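Side-chain contacts in putative LacI-family transcriptional regulator (Bacteroides fragilis, PDB 3GBV), which probably regulates transcription by binding DNA, with a small effector sensed in the cleft of its periplasmic-binding-protein-like domain, as in other LacI-family regulators: residues D284-T287 with K288-D292; N260-K263 with T264-H268; P77-P80 with Q81-K84; P16-L19 with E20-W24. All blocks are in the same frame, centred on the assembly; numbering follows the deposited sequence.

Contact 1: D284-T287 with K288-D292; sequences DLLT and KENID. With EDO (1,2-ethanediol), chain F.
Thr287 and Ile291 meet where the edge strand 284-286 of the mixed sheet, antiparallel to strand 246-251, runs into a type I beta turn. The turn spans Thr287 to Asn290. Its closing bond runs from Asn290 N to Thr287 O at 3.2 Å. Ile291 N reaches the same oxygen at 3.0 Å. The two donors approach it differently. Ile291 N lies almost in line with the carbonyl bond, while Asn290 N sits well above the carbonyl plane. Thr287 OG1 lies between the backbone N and the carbonyl carbon (chi1 72°). That places it near Glu289 N, at 3.2 Å, in a weak bond of the ST-turn kind.

The close-packed part joins this doubly bonded Thr287 O to the buried side of Leu286 and Ile291. Leu286 CD2 touches Ile291 CD1 at 4.0 Å. Ile291 also packs on Val238 and Leu241 of helix 235-243, and Leu286 on Leu233. The Asn290 side chain as a whole crosses that of Leu286 at about a right angle.

The solvent side is looser. Lys288 turns outward, and its NZ bonds to Lys242 O. Asp292 is exposed and pairs with Lys242 NZ. Glu289 is buried instead in the dimer interface. Its carboxylate forms a salt bridge with Arg126 of the second subunit. Leu285 packs on Leu285 of that subunit.

A 1,2-ethanediol, probably from the crystallisation liquor, bridges the strand edge here. Its O2 accepts from this chain's Leu285 N at 2.8 Å. Its O1 donates to this chain's Leu285 O at 2.8 Å, and the diol also bonds to Leu285 O of the second subunit.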
loop_
_atom_site.group_PDB
_atom_site.type_symbol
_atom_site.label_atom_id
_atom_site.label_comp_id
_atom_site.label_asym_id
_atom_site.label_seq_id
_atom_site.Cartn_x
_atom_site.Cartn_y
_atom_site.Cartn_z
ATOM N N ASP A 284 -0.734 0.227 5.225
ATOM C CA ASP A 284 0.145 0.689 4.156
ATOM C C ASP A 284 1.294 1.588 4.597
ATOM O O ASP A 284 1.102 2.557 5.336
ATOM C CB ASP A 284 -0.663 1.421 3.075
ATOM C CG ASP A 284 -1.695 0.525 2.400
ATOM O OD1 ASP A 284 -1.412 -0.679 2.227
ATOM O OD2 ASP A 284 -2.784 1.033 2.032
ATOM N N LEU A 285 2.495 1.259 4.130
ATOM C CA LEU A 285 3.667 2.055 4.450
ATOM C C LEU A 285 4.031 2.988 3.298
ATOM O O LEU A 285 4.219 2.557 2.155
ATOM C CB LEU A 285 4.862 1.165 4.756
ATOM C CG LEU A 285 6.025 2.054 5.167
ATOM C CD1 LEU A 285 5.949 2.308 6.674
ATOM C CD2 LEU A 285 7.322 1.404 4.763
ATOM N N LEU A 286 4.127 4.273 3.598
ATOM C CA LEU A 286 4.476 5.234 2.571
ATOM C C LEU A 286 5.738 6.004 2.909
ATOM O O LEU A 286 6.020 6.301 4.076
ATOM C CB LEU A 286 3.295 6.174 2.324
ATOM C CG LEU A 286 2.181 5.328 1.693
ATOM C CD1 LEU A 286 0.826 5.764 2.183
ATOM C CD2 LEU A 286 2.285 5.399 0.184
ATOM N N THR A 287 6.524 6.278 1.876
ATOM C CA THR A 287 7.761 7.033 2.034
ATOM C C THR A 287 7.747 8.116 0.968
ATOM O O THR A 287 6.872 8.141 0.107
ATOM C CB THR A 287 9.014 6.154 1.816
ATOM O OG1 THR A 287 9.148 5.838 0.426
ATOM C CG2 THR A 287 8.904 4.872 2.596
ATOM N N LYS A 288 8.723 9.006 1.030
ATOM C CA LYS A 288 8.827 10.083 0.064
ATOM C C LYS A 288 8.927 9.504 -1.347
ATOM O O LYS A 288 8.376 10.060 -2.291
ATOM C CB LYS A 288 10.072 10.918 0.377
ATOM C CG LYS A 288 10.316 12.117 -0.520
ATOM C CD LYS A 288 11.619 12.821 -0.110
ATOM C CE LYS A 288 12.091 13.847 -1.147
ATOM N NZ LYS A 288 11.093 14.937 -1.355
ATOM N N GLU A 289 9.613 8.370 -1.472
ATOM C CA GLU A 289 9.826 7.742 -2.765
ATOM C C GLU A 289 8.665 6.974 -3.400
ATOM O O GLU A 289 8.767 6.578 -4.559
ATOM C CB GLU A 289 11.041 6.817 -2.711
ATOM C CG GLU A 289 12.383 7.497 -2.478
ATOM C CD GLU A 289 12.570 7.936 -1.046
ATOM O OE1 GLU A 289 12.089 7.215 -0.144
ATOM O OE2 GLU A 289 13.205 8.991 -0.823
ATOM N N ASN A 290 7.581 6.731 -2.666
ATOM C CA ASN A 290 6.459 6.016 -3.268
ATOM C C ASN A 290 5.112 6.700 -3.045
ATOM O O ASN A 290 4.092 6.277 -3.599
ATOM C CB ASN A 290 6.401 4.559 -2.772
ATOM C CG ASN A 290 5.864 4.424 -1.346
ATOM O OD1 ASN A 290 5.468 3.325 -0.931
ATOM N ND2 ASN A 290 5.859 5.522 -0.590
ATOM N N ILE A 291 5.118 7.776 -2.259
ATOM C CA ILE A 291 3.888 8.486 -1.960
ATOM C C ILE A 291 3.127 8.966 -3.190
ATOM O O ILE A 291 1.901 8.918 -3.198
ATOM C CB ILE A 291 4.129 9.704 -1.013
ATOM C CG1 ILE A 291 2.792 10.321 -0.604
ATOM C CG2 ILE A 291 4.929 10.781 -1.713
ATOM C CD1 ILE A 291 1.884 9.386 0.162
ATOM N N ASP A 292 3.830 9.411 -4.231
ATOM C CA ASP A 292 3.135 9.911 -5.422
ATOM C C ASP A 292 2.474 8.839 -6.294
ATOM O O ASP A 292 1.666 9.150 -7.171
ATOM C CB ASP A 292 4.079 10.769 -6.279
ATOM C CG ASP A 292 4.642 11.973 -5.515
ATOM O OD1 ASP A 292 3.945 12.517 -4.624
ATOM O OD2 ASP A 292 5.783 12.385 -5.813
HETATM C C1 EDO F . 1.947 0.287 0.583
HETATM O O1 EDO F . 3.303 0.671 0.234
HETATM C C2 EDO F . 1.903 -1.111 1.246
HETATM O O2 EDO F . 2.402 -1.056 2.582
#

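Contact 2: N260-K263 with T264-H268; sequences NSIK and TLCDH
Helix 254-270 lies against the parallel sheet of one lobe, and this contact is one stretch of it. Thr264 is fixed by two bonds to one carbonyl. Its N lies 2.8 Å and its OG1 2.7 Å from Asn260 O. The two donors come from opposite faces of the carbonyl plane. OG1 stands beside the backbone N of its own residue (chi1 -56°), which turns the hydroxyl back along the helix and satisfies it within the buried face. Leu265 N, Cys266 N and Asp267 N continue the helical ladder to Ser261 O, Ile262 O and Lys263 O.

On the more exposed side Lys263 reaches forward to Asp267. Its chain is extended until a bend at chi4. NZ then comes to 3.3 Å from Asp267 OD1, a salt bridge whose hydrogen bond is weak.

The sheet side is mostly apolar; the Ser261 hydroxyl there bonds to Gln257 O, as that of Thr264 does to Asn260 O. Ile262 CG2 lies 4.2 Å from Cys266 SG, and both residues rest on Phe11 of strand 9-16. Ser261, Thr264 and Leu265 pack on Ile98 of strand 97-100. The helix widens into a pi-type turn at 266-268, where the bonds of His268 N to Thr264 O and Leu265 O are weak. The arrangement is that of an amphipathic helix covering a Rossmann-like alpha/beta sheet.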
loop_
_atom_site.group_PDB
_atom_site.type_symbol
_atom_site.label_atom_id
_atom_site.label_comp_id
_atom_site.label_asym_id
_atom_site.label_seq_id
_atom_site.Cartn_x
_atom_site.Cartn_y
_atom_site.Cartn_z
ATOM N N ASN A 260 -17.182 1.725 1.984
ATOM C CA ASN A 260 -17.625 0.412 2.456
ATOM C C ASN A 260 -18.699 0.457 3.542
ATOM O O ASN A 260 -19.571 -0.410 3.585
ATOM C CB ASN A 260 -16.431 -0.393 2.958
ATOM C CG ASN A 260 -15.685 -1.067 1.837
ATOM O OD1 ASN A 260 -15.668 -0.577 0.709
ATOM N ND2 ASN A 260 -15.052 -2.192 2.139
ATOM N N SER A 261 -18.643 1.451 4.421
ATOM C CA SER A 261 -19.645 1.550 5.476
ATOM C C SER A 261 -21.033 1.636 4.869
ATOM O O SER A 261 -21.941 0.900 5.263
ATOM C CB SER A 261 -19.400 2.779 6.358
ATOM O OG SER A 261 -18.261 2.587 7.181
ATOM N N ILE A 262 -21.181 2.537 3.900
ATOM C CA ILE A 262 -22.454 2.759 3.217
ATOM C C ILE A 262 -22.842 1.549 2.379
ATOM O O ILE A 262 -24.007 1.140 2.355
ATOM C CB ILE A 262 -22.380 3.984 2.289
ATOM C CG1 ILE A 262 -21.917 5.214 3.073
ATOM C CG2 ILE A 262 -23.749 4.236 1.668
ATOM C CD1 ILE A 262 -22.876 5.654 4.160
ATOM N N LYS A 263 -21.864 0.983 1.682
ATOM C CA LYS A 263 -22.108 -0.195 0.856
ATOM C C LYS A 263 -22.679 -1.320 1.726
ATOM O O LYS A 263 -23.678 -1.950 1.367
ATOM C CB LYS A 263 -20.805 -0.660 0.202
ATOM C CG LYS A 263 -20.967 -1.886 -0.693
ATOM C CD LYS A 263 -19.626 -2.351 -1.233
ATOM C CE LYS A 263 -19.777 -3.571 -2.128
ATOM N NZ LYS A 263 -20.427 -4.703 -1.410
ATOM N N THR A 264 -22.037 -1.555 2.870
ATOM C CA THR A 264 -22.467 -2.594 3.804
ATOM C C THR A 264 -23.901 -2.361 4.281
ATOM O O THR A 264 -24.674 -3.301 4.417
ATOM C CB THR A 264 -21.551 -2.651 5.039
ATOM O OG1 THR A 264 -20.186 -2.852 4.631
ATOM C CG2 THR A 264 -21.983 -3.793 5.951
ATOM N N LEU A 265 -24.249 -1.109 4.541
ATOM C CA LEU A 265 -25.595 -0.784 4.986
ATOM C C LEU A 265 -26.601 -1.034 3.865
ATOM O O LEU A 265 -27.699 -1.536 4.107
ATOM C CB LEU A 265 -25.667 0.679 5.436
ATOM C CG LEU A 265 -24.958 0.972 6.756
ATOM C CD1 LEU A 265 -25.024 2.467 7.086
ATOM C CD2 LEU A 265 -25.619 0.159 7.857
ATOM N N CYS A 266 -26.216 -0.684 2.642
ATOM C CA CYS A 266 -27.085 -0.872 1.489
ATOM C C CYS A 266 -27.402 -2.339 1.267
ATOM O O CYS A 266 -28.564 -2.728 1.256
ATOM C CB CYS A 266 -26.447 -0.299 0.219
ATOM S SG CYS A 266 -26.474 1.503 0.116
ATOM N N ASP A 267 -26.382 -3.170 1.107
ATOM C CA ASP A 267 -26.678 -4.567 0.852
ATOM C C ASP A 267 -27.239 -5.334 2.041
ATOM O O ASP A 267 -27.708 -6.458 1.887
ATOM C CB ASP A 267 -25.464 -5.280 0.233
ATOM C CG ASP A 267 -24.189 -5.005 0.965
ATOM O OD1 ASP A 267 -23.112 -5.321 0.405
ATOM O OD2 ASP A 267 -24.263 -4.482 2.097
ATOM N N HIS A 268 -27.221 -4.728 3.222
ATOM C CA HIS A 268 -27.785 -5.390 4.389
ATOM C C HIS A 268 -29.260 -5.039 4.500
ATOM O O HIS A 268 -30.106 -5.910 4.692
ATOM C CB HIS A 268 -27.081 -4.951 5.670
ATOM C CG HIS A 268 -27.740 -5.451 6.918
ATOM N ND1 HIS A 268 -27.830 -6.792 7.226
ATOM C CD2 HIS A 268 -28.350 -4.791 7.931
ATOM C CE1 HIS A 268 -28.465 -6.937 8.376
ATOM N NE2 HIS A 268 -28.792 -5.739 8.823
#

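Contact 3: P77-P80 with Q81-K84; sequences PTVP and QYTK. With EDO (1,2-ethanediol), chain C.
Two overlapping type I turns carry the chain from Val79 to Thr83, forming a short 3-10 segment. Tyr82 N bonds to Val79 O at 3.2 Å. Thr83 N bonds to Pro80 O at 2.9 Å, from above the carbonyl plane. Thr83 OG1 also donates to Pro80 O, at 2.8 Å, but lies in the carbonyl plane on a lone pair. So two bonds grip this one oxygen.

Val79 is the central side chain. Its CG1, anti to the backbone N (chi1 172°), sits over the middle of the Tyr82 ring, 3.8 Å from the centroid and 8° off the normal. This is a CH-pi contact. The Tyr82 ring also meets Tyr55 edge-to-face. On another side CG1 presses against Gln81 CG at 3.4 Å. Gln81 bends at chi2, and its amide folds back beside the Pro80 ring, with OE1 3.2 Å from Pro80 CG.

A 1,2-ethanediol, probably from the crystallisation liquor, sits in the bend before the turns. Thr78 N and Val79 N donate to its O1 and O2, each at 2.9 Å, and Pro52 O is a further partner.

The chemistry implies that the turns before helix 84-93 are held by backbone N-H groups and the Thr83 hydroxyl, while one methyl group joins the Tyr82 ring to Gln81. The loop's backbone N-H groups can also hold a small diol.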
loop_
_atom_site.group_PDB
_atom_site.type_symbol
_atom_site.label_atom_id
_atom_site.label_comp_id
_atom_site.label_asym_id
_atom_site.label_seq_id
_atom_site.Cartn_x
_atom_site.Cartn_y
_atom_site.Cartn_z
ATOM N N PRO A 77 -16.299 6.180 16.792
ATOM C CA PRO A 77 -16.181 6.432 18.239
ATOM C C PRO A 77 -14.877 7.119 18.648
ATOM O O PRO A 77 -13.819 6.825 18.106
ATOM C CB PRO A 77 -16.268 5.031 18.856
ATOM C CG PRO A 77 -16.800 4.150 17.738
ATOM C CD PRO A 77 -16.208 4.742 16.506
ATOM N N THR A 78 -14.957 8.030 19.607
ATOM C CA THR A 78 -13.767 8.711 20.103
ATOM C C THR A 78 -13.647 8.313 21.577
ATOM O O THR A 78 -12.761 7.537 21.943
ATOM C CB THR A 78 -13.889 10.253 19.959
ATOM O OG1 THR A 78 -14.041 10.596 18.574
ATOM C CG2 THR A 78 -12.646 10.942 20.499
ATOM N N VAL A 79 -14.545 8.839 22.409
ATOM C CA VAL A 79 -14.578 8.520 23.835
ATOM C C VAL A 79 -15.681 7.473 23.997
ATOM O O VAL A 79 -16.863 7.809 24.076
ATOM C CB VAL A 79 -14.936 9.770 24.698
ATOM C CG1 VAL A 79 -15.149 9.366 26.142
ATOM C CG2 VAL A 79 -13.826 10.817 24.601
ATOM N N PRO A 80 -15.311 6.189 24.047
ATOM C CA PRO A 80 -16.329 5.143 24.194
ATOM C C PRO A 80 -17.232 5.217 25.430
ATOM O O PRO A 80 -18.396 4.817 25.368
ATOM C CB PRO A 80 -15.508 3.849 24.131
ATOM C CG PRO A 80 -14.185 4.255 24.697
ATOM C CD PRO A 80 -13.953 5.612 24.058
ATOM N N GLN A 81 -16.722 5.736 26.541
ATOM C CA GLN A 81 -17.530 5.807 27.754
ATOM C C GLN A 81 -18.718 6.767 27.694
ATOM O O GLN A 81 -19.477 6.883 28.654
ATOM C CB GLN A 81 -16.658 6.138 28.970
ATOM C CG GLN A 81 -15.690 7.284 28.763
ATOM C CD GLN A 81 -14.314 6.808 28.339
ATOM O OE1 GLN A 81 -14.171 6.031 27.393
ATOM N NE2 GLN A 81 -13.286 7.283 29.040
ATOM N N TYR A 82 -18.880 7.458 26.573
ATOM C CA TYR A 82 -20.008 8.370 26.413
ATOM C C TYR A 82 -21.033 7.737 25.476
ATOM O O TYR A 82 -22.068 8.339 25.208
ATOM C CB TYR A 82 -19.562 9.697 25.780
ATOM C CG TYR A 82 -18.745 10.625 26.650
ATOM C CD1 TYR A 82 -18.485 10.332 27.990
ATOM C CD2 TYR A 82 -18.221 11.808 26.123
ATOM C CE1 TYR A 82 -17.717 11.196 28.784
ATOM C CE2 TYR A 82 -17.458 12.674 26.902
ATOM C CZ TYR A 82 -17.209 12.363 28.229
ATOM O OH TYR A 82 -16.451 13.218 28.998
ATOM N N THR A 83 -20.761 6.523 24.999
ATOM C CA THR A 83 -21.638 5.881 24.010
ATOM C C THR A 83 -22.651 4.796 24.374
ATOM O O THR A 83 -23.563 4.539 23.592
ATOM C CB THR A 83 -20.799 5.300 22.854
ATOM O OG1 THR A 83 -20.137 4.107 23.291
ATOM C CG2 THR A 83 -19.759 6.307 22.396
ATOM N N LYS A 84 -22.502 4.142 25.520
ATOM C CA LYS A 84 -23.440 3.079 25.886
ATOM C C LYS A 84 -24.904 3.465 25.637
ATOM O O LYS A 84 -25.683 2.680 25.091
ATOM C CB LYS A 84 -23.254 2.689 27.351
ATOM C CG LYS A 84 -23.999 1.434 27.735
ATOM C CD LYS A 84 -23.695 1.024 29.161
ATOM C CE LYS A 84 -24.246 -0.366 29.431
ATOM N NZ LYS A 84 -25.680 -0.455 29.030
HETATM C C1 EDO C . -18.181 9.274 20.998
HETATM O O1 EDO C . -17.335 8.167 21.324
HETATM C C2 EDO C . -17.980 10.395 22.022
HETATM O O2 EDO C . -16.605 10.806 22.030
#

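Contact 4: P16-L19 with E20-W24; sequences PKHL and EGEYW
Trp24, Leu19 and His18 carry most of this contact, in the loop between strand 9-16 and helix 23-37. Trp24 CB lies over the centre of the His18 ring, 3.6 Å from the centroid, in a CH-pi contact. The His18 ring and the five-membered ring of Trp24 meet obliquely, with planes at 58°. Pro16 CD covers one face of the indole, 3.8 Å from Trp24 CE2, and Tyr23 CD2 lies over the opposite face. The indole is thus sandwiched between Pro16 and Tyr23.

The His18 ring is oriented by its own segment. CG stands between the backbone N and the carbonyl carbon (chi1 64°), and ND1 donates to Pro16 O at 3.0 Å, in the carbonyl plane. This bond fixes the ring's rotation.

Leu19 opens a type II beta turn to Glu22, closed by Glu22 N to Leu19 O at 3.0 Å. Gly21 takes the third position of the turn with positive phi (105°), the usual place for glycine in a type II turn. The extended Glu22 side chain reaches back to Leu19 N. Its OE1 accepts from Leu19 N, though the modelled 2.5 Å is doubtfully short.

The loop belongs to the beta-alpha-beta crossover from strand 9-16 through helix 23-37 to strand 43-50. Pro16 touches Tyr50 of strand 43-50, His18 packs on Thr25 and Gln28 of helix 23-37, and Tyr23 rests on Pro254 and Gln257 of helix 254-270.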
loop_
_atom_site.group_PDB
_atom_site.type_symbol
_atom_site.label_atom_id
_atom_site.label_comp_id
_atom_site.label_asym_id
_atom_site.label_seq_id
_atom_site.Cartn_x
_atom_site.Cartn_y
_atom_site.Cartn_z
ATOM N N PRO A 16 -16.557 12.817 14.258
ATOM C CA PRO A 16 -16.044 13.903 15.102
ATOM C C PRO A 16 -15.929 15.211 14.321
ATOM O O PRO A 16 -15.492 15.212 13.167
ATOM C CB PRO A 16 -14.663 13.394 15.523
ATOM C CG PRO A 16 -14.802 11.904 15.479
ATOM C CD PRO A 16 -15.603 11.693 14.215
ATOM N N LYS A 17 -16.322 16.323 14.940
ATOM C CA LYS A 17 -16.204 17.622 14.283
ATOM C C LYS A 17 -14.738 17.761 13.893
ATOM O O LYS A 17 -13.854 17.266 14.592
ATOM C CB LYS A 17 -16.593 18.763 15.235
ATOM C CG LYS A 17 -18.095 18.912 15.490
ATOM C CD LYS A 17 -18.367 19.935 16.598
ATOM C CE LYS A 17 -19.859 20.076 16.905
ATOM N NZ LYS A 17 -20.097 20.820 18.186
ATOM N N HIS A 18 -14.481 18.433 12.777
ATOM C CA HIS A 18 -13.118 18.614 12.298
ATOM C C HIS A 18 -13.047 19.735 11.263
ATOM O O HIS A 18 -14.072 20.281 10.859
ATOM C CB HIS A 18 -12.618 17.312 11.668
ATOM C CG HIS A 18 -13.384 16.897 10.449
ATOM N ND1 HIS A 18 -14.632 16.316 10.512
ATOM C CD2 HIS A 18 -13.096 17.022 9.131
ATOM C CE1 HIS A 18 -15.080 16.102 9.288
ATOM N NE2 HIS A 18 -14.167 16.523 8.431
ATOM N N LEU A 19 -11.830 20.071 10.838
ATOM C CA LEU A 19 -11.622 21.108 9.829
ATOM C C LEU A 19 -11.341 20.409 8.507
ATOM O O LEU A 19 -10.753 19.327 8.494
ATOM C CB LEU A 19 -10.415 21.979 10.186
ATOM C CG LEU A 19 -10.367 22.641 11.564
ATOM C CD1 LEU A 19 -9.033 23.360 11.741
ATOM C CD2 LEU A 19 -11.523 23.607 11.705
ATOM N N GLU A 20 -11.753 21.020 7.399
ATOM C CA GLU A 20 -11.523 20.442 6.078
ATOM C C GLU A 20 -10.038 20.155 5.900
ATOM O O GLU A 20 -9.205 21.018 6.155
ATOM C CB GLU A 20 -11.999 21.404 4.989
ATOM C CG GLU A 20 -11.510 21.043 3.602
ATOM C CD GLU A 20 -12.250 21.778 2.502
ATOM O OE1 GLU A 20 -12.385 23.020 2.584
ATOM O OE2 GLU A 20 -12.694 21.107 1.545
ATOM N N GLY A 21 -9.710 18.945 5.456
ATOM C CA GLY A 21 -8.313 18.581 5.276
ATOM C C GLY A 21 -7.825 17.645 6.375
ATOM O O GLY A 21 -6.747 17.054 6.271
ATOM N N GLU A 22 -8.605 17.511 7.444
ATOM C CA GLU A 22 -8.212 16.613 8.522
ATOM C C GLU A 22 -8.592 15.196 8.103
ATOM O O GLU A 22 -9.160 14.998 7.030
ATOM C CB GLU A 22 -8.878 17.009 9.848
ATOM C CG GLU A 22 -8.259 18.265 10.463
ATOM C CD GLU A 22 -8.780 18.589 11.857
ATOM O OE1 GLU A 22 -10.004 18.794 12.014
ATOM O OE2 GLU A 22 -7.960 18.648 12.799
ATOM N N TYR A 23 -8.281 14.217 8.942
ATOM C CA TYR A 23 -8.554 12.831 8.612
ATOM C C TYR A 23 -9.934 12.494 8.053
ATOM O O TYR A 23 -10.045 11.817 7.041
ATOM C CB TYR A 23 -8.300 11.930 9.817
ATOM C CG TYR A 23 -8.532 10.475 9.485
ATOM C CD1 TYR A 23 -7.595 9.755 8.741
ATOM C CD2 TYR A 23 -9.717 9.837 9.853
ATOM C CE1 TYR A 23 -7.839 8.434 8.365
ATOM C CE2 TYR A 23 -9.970 8.521 9.484
ATOM C CZ TYR A 23 -9.031 7.825 8.741
ATOM O OH TYR A 23 -9.302 6.534 8.364
ATOM N N TRP A 24 -10.978 12.973 8.712
ATOM C CA TRP A 24 -12.340 12.651 8.312
ATOM C C TRP A 24 -12.820 13.154 6.958
ATOM O O TRP A 24 -13.793 12.624 6.404
ATOM C CB TRP A 24 -13.297 13.086 9.423
ATOM C CG TRP A 24 -12.849 12.559 10.749
ATOM C CD1 TRP A 24 -12.210 13.256 11.743
ATOM C CD2 TRP A 24 -12.904 11.203 11.184
ATOM N NE1 TRP A 24 -11.859 12.406 12.770
ATOM C CE2 TRP A 24 -12.276 11.131 12.450
ATOM C CE3 TRP A 24 -13.419 10.022 10.628
ATOM C CZ2 TRP A 24 -12.148 9.942 13.168
ATOM C CZ3 TRP A 24 -13.294 8.834 11.337
ATOM C CH2 TRP A 24 -12.662 8.805 12.596
#

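Contacts 3 and 4 touch, with Thr78 OG1 3.4 Å from Pro16 CG. Both follow strands of the parallel sheet, contact 4 running into helix 23-37. Such loops border the effector cleft in LacI-family proteins, and probably do so here. A bound 1,2-ethanediol lies about 5 Å from the Trp24 side chain, and one is held by 77-80. Contact 2 is on a helix covering the same sheet. Its nearest atoms are about 9 Å from contact 4 and about 10 Å from contact 3. Contact 1 stands apart, on the edge of the mixed sheet and at the dimer interface. Its centre is 33 Å from that of contact 3.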